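Local coordinates for UPF0249 protein EF_3048 (Enterococcus faecalis, PDB 2I5I), which probably deacetylates acetylated carbohydrates during oligosaccharide breakdown, with magnesium as the likely cofactor, at the interface of chains A and B. Sequence-based numbering; all coordinates share one arbitrary frame. Chains: chain A/B, UPF0249 protein EF_3048.

The interface of chains A and B. Residues chain A 3-4, 6, 252, 254; chain B 75-76, 80, 108, 111-112, 115, 150-151.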
loop_
_atom_site.group_PDB
_atom_site.type_symbol
_atom_site.label_atom_id
_atom_site.label_comp_id
_atom_site.label_asym_id
_atom_site.label_seq_id
_atom_site.Cartn_x
_atom_site.Cartn_y
_atom_site.Cartn_z
ATOM N N SER A 3 6.644 -31.993 24.884
ATOM C CA SER A 3 5.846 -31.437 23.794
ATOM C C SER A 3 5.605 -29.944 23.973
ATOM O O SER A 3 5.351 -29.443 25.073
ATOM C CB SER A 3 4.508 -32.182 23.691
ATOM N N ASN A 4 5.691 -29.183 22.876
ATOM C CA ASN A 4 5.504 -27.741 23.065
ATOM C C ASN A 4 4.025 -27.450 23.299
ATOM O O ASN A 4 3.152 -28.282 23.024
ATOM C CB ASN A 4 6.082 -26.969 21.884
ATOM C CG ASN A 4 5.661 -27.564 20.555
ATOM O OD1 ASN A 4 4.529 -28.034 20.428
ATOM N ND2 ASN A 4 6.571 -27.538 19.586
ATOM N N LYS A 6 0.923 -24.840 22.452
ATOM C CA LYS A 6 0.530 -23.805 21.484
ATOM C C LYS A 6 -0.689 -23.065 22.009
ATOM O O LYS A 6 -1.730 -23.661 22.300
ATOM C CB LYS A 6 0.267 -24.429 20.123
ATOM C CG LYS A 6 1.513 -25.108 19.548
ATOM C CD LYS A 6 1.105 -25.814 18.259
ATOM C CE LYS A 6 1.215 -27.319 18.470
ATOM N NZ LYS A 6 2.593 -27.752 18.112
ATOM N N GLY A 252 7.931 -20.779 28.055
ATOM C CA GLY A 252 8.227 -21.442 26.802
ATOM C C GLY A 252 7.019 -21.586 25.900
ATOM O O GLY A 252 7.075 -22.348 24.921
ATOM N N LEU A 254 4.363 -21.155 22.994
ATOM C CA LEU A 254 4.356 -20.741 21.601
ATOM C C LEU A 254 3.061 -20.012 21.273
ATOM O O LEU A 254 1.986 -20.596 21.449
ATOM C CB LEU A 254 4.476 -21.901 20.612
ATOM C CG LEU A 254 5.791 -22.676 20.554
ATOM C CD1 LEU A 254 5.711 -23.801 19.534
ATOM C CD2 LEU A 254 6.940 -21.717 20.276
ATOM N N ILE B 75 14.123 -21.779 18.848
ATOM C CA ILE B 75 12.884 -21.153 19.288
ATOM C C ILE B 75 12.519 -21.530 20.716
ATOM O O ILE B 75 12.144 -20.723 21.574
ATOM C CB ILE B 75 11.743 -21.553 18.336
ATOM C CG1 ILE B 75 11.960 -21.147 16.860
ATOM C CG2 ILE B 75 10.420 -21.014 18.816
ATOM C CD1 ILE B 75 12.107 -19.633 16.775
ATOM N N LEU B 76 12.608 -22.833 21.036
ATOM C CA LEU B 76 12.243 -23.318 22.355
ATOM C C LEU B 76 13.360 -23.079 23.366
ATOM O O LEU B 76 14.536 -23.099 23.006
ATOM C CB LEU B 76 11.905 -24.815 22.289
ATOM C CG LEU B 76 10.692 -25.180 21.425
ATOM C CD1 LEU B 76 10.539 -26.690 21.302
ATOM C CD2 LEU B 76 9.429 -24.550 21.998
HETATM N N MSE B 80 14.136 -27.104 27.311
HETATM C CA MSE B 80 13.238 -28.018 26.622
HETATM C C MSE B 80 13.954 -28.759 25.502
HETATM O O MSE B 80 13.472 -29.839 25.145
HETATM C CB MSE B 80 12.000 -27.305 26.057
HETATM C CG MSE B 80 11.100 -26.598 27.046
HETATM SE SE MSE B 80 9.599 -25.832 26.348
HETATM C CE MSE B 80 9.220 -26.946 24.998
ATOM N N ASN B 108 10.143 -31.297 18.196
ATOM C CA ASN B 108 9.505 -30.208 18.922
ATOM C C ASN B 108 10.020 -28.853 18.445
ATOM O O ASN B 108 9.265 -27.906 18.246
ATOM C CB ASN B 108 9.720 -30.338 20.428
ATOM C CG ASN B 108 9.042 -31.587 20.976
ATOM O OD1 ASN B 108 7.998 -31.990 20.446
ATOM N ND2 ASN B 108 9.608 -32.195 22.010
ATOM N N ASP B 111 8.812 -28.173 14.918
ATOM C CA ASP B 111 7.396 -27.830 15.005
ATOM C C ASP B 111 7.270 -26.379 15.462
ATOM O O ASP B 111 6.501 -25.578 14.930
ATOM C CB ASP B 111 6.712 -28.788 15.966
ATOM C CG ASP B 111 5.257 -28.498 16.268
ATOM O OD1 ASP B 111 4.389 -28.706 15.383
ATOM O OD2 ASP B 111 4.964 -28.069 17.399
ATOM N N ALA B 112 8.038 -26.013 16.471
ATOM C CA ALA B 112 8.091 -24.641 16.965
ATOM C C ALA B 112 8.513 -23.668 15.864
ATOM O O ALA B 112 8.003 -22.550 15.790
ATOM C CB ALA B 112 9.061 -24.583 18.132
ATOM N N ILE B 115 5.493 -23.086 13.604
ATOM C CA ILE B 115 4.522 -22.193 14.243
ATOM C C ILE B 115 5.021 -20.749 14.250
ATOM O O ILE B 115 4.247 -19.816 14.055
ATOM C CB ILE B 115 4.225 -22.661 15.666
ATOM C CG1 ILE B 115 3.339 -23.932 15.619
ATOM C CG2 ILE B 115 3.611 -21.610 16.539
ATOM C CD1 ILE B 115 4.098 -25.060 16.260
ATOM N N LYS B 150 1.991 -33.592 9.138
ATOM C CA LYS B 150 1.256 -32.910 10.189
ATOM C C LYS B 150 0.736 -31.560 9.691
ATOM O O LYS B 150 -0.396 -31.197 10.025
ATOM C CB LYS B 150 2.108 -32.705 11.433
ATOM C CG LYS B 150 1.424 -31.900 12.521
ATOM C CD LYS B 150 2.438 -31.411 13.548
ATOM C CE LYS B 150 1.761 -30.787 14.753
ATOM N NZ LYS B 150 2.579 -30.936 15.993
ATOM N N TYR B 151 1.579 -30.881 8.909
ATOM C CA TYR B 151 1.121 -29.581 8.416
ATOM C C TYR B 151 0.704 -29.657 6.962
ATOM O O TYR B 151 0.230 -28.668 6.401
ATOM C CB TYR B 151 2.212 -28.511 8.634
ATOM C CG TYR B 151 2.373 -28.184 10.096
ATOM C CD1 TYR B 151 1.545 -27.237 10.696
ATOM C CD2 TYR B 151 3.323 -28.787 10.893
ATOM C CE1 TYR B 151 1.675 -26.924 12.036
ATOM C CE2 TYR B 151 3.465 -28.488 12.223
ATOM C CZ TYR B 151 2.638 -27.546 12.799
ATOM O OH TYR B 151 2.796 -27.260 14.135
#
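The N-terminal loop of chain A, the start of its strand 6-11 and strand 254-256 lie against helix 103-117 of chain B, flanked by the loop around B:Leu76 and the end of helix 138-151. In this member of the YdjC deacetylase family, a homodimer, the patch belongs to a larger A-B interface that is not an exact two-fold; whether this pairing is the dimer of solution the structure alone does not show. The patch exemplifies a carboxylate shared between subunits. B:Asp111, with CG anti to its backbone N (chi1 175°), splits its oxygens between the two chains. A:Lys6 comes tip to tip, its NZ 2.5 Å from B:Asp111 OD2 in a salt bridge, while A:Asn4 ND2 donates to the anti lone pair of that OD2 at 2.8 Å, amide and carboxylate nearly coplanar. Within chain B, B:Asp111 OD1 is met from above the carboxylate plane by a salt bridge from B:Lys150 NZ at 2.9 Å and a hydrogen bond from B:Tyr151 OH at 2.5 Å. Two lysines so close would probably favour the ionised acid. Bends at chi3 and chi4 turn A:Lys6 NZ toward A:Asn4 OD1 (3.0 Å), a bond from above the amide plane that helps fix the amide's rotation. The aliphatic stem of A:Lys6 crosses B:Ile115 at about a right angle, CD 3.7 Å from CD1. Beside it, A:Leu254 divides its methyls: CD1 rests on B:Ala112 CA at 3.6 Å, and CD2 meets B:Ile75 CG2 at 3.8 Å.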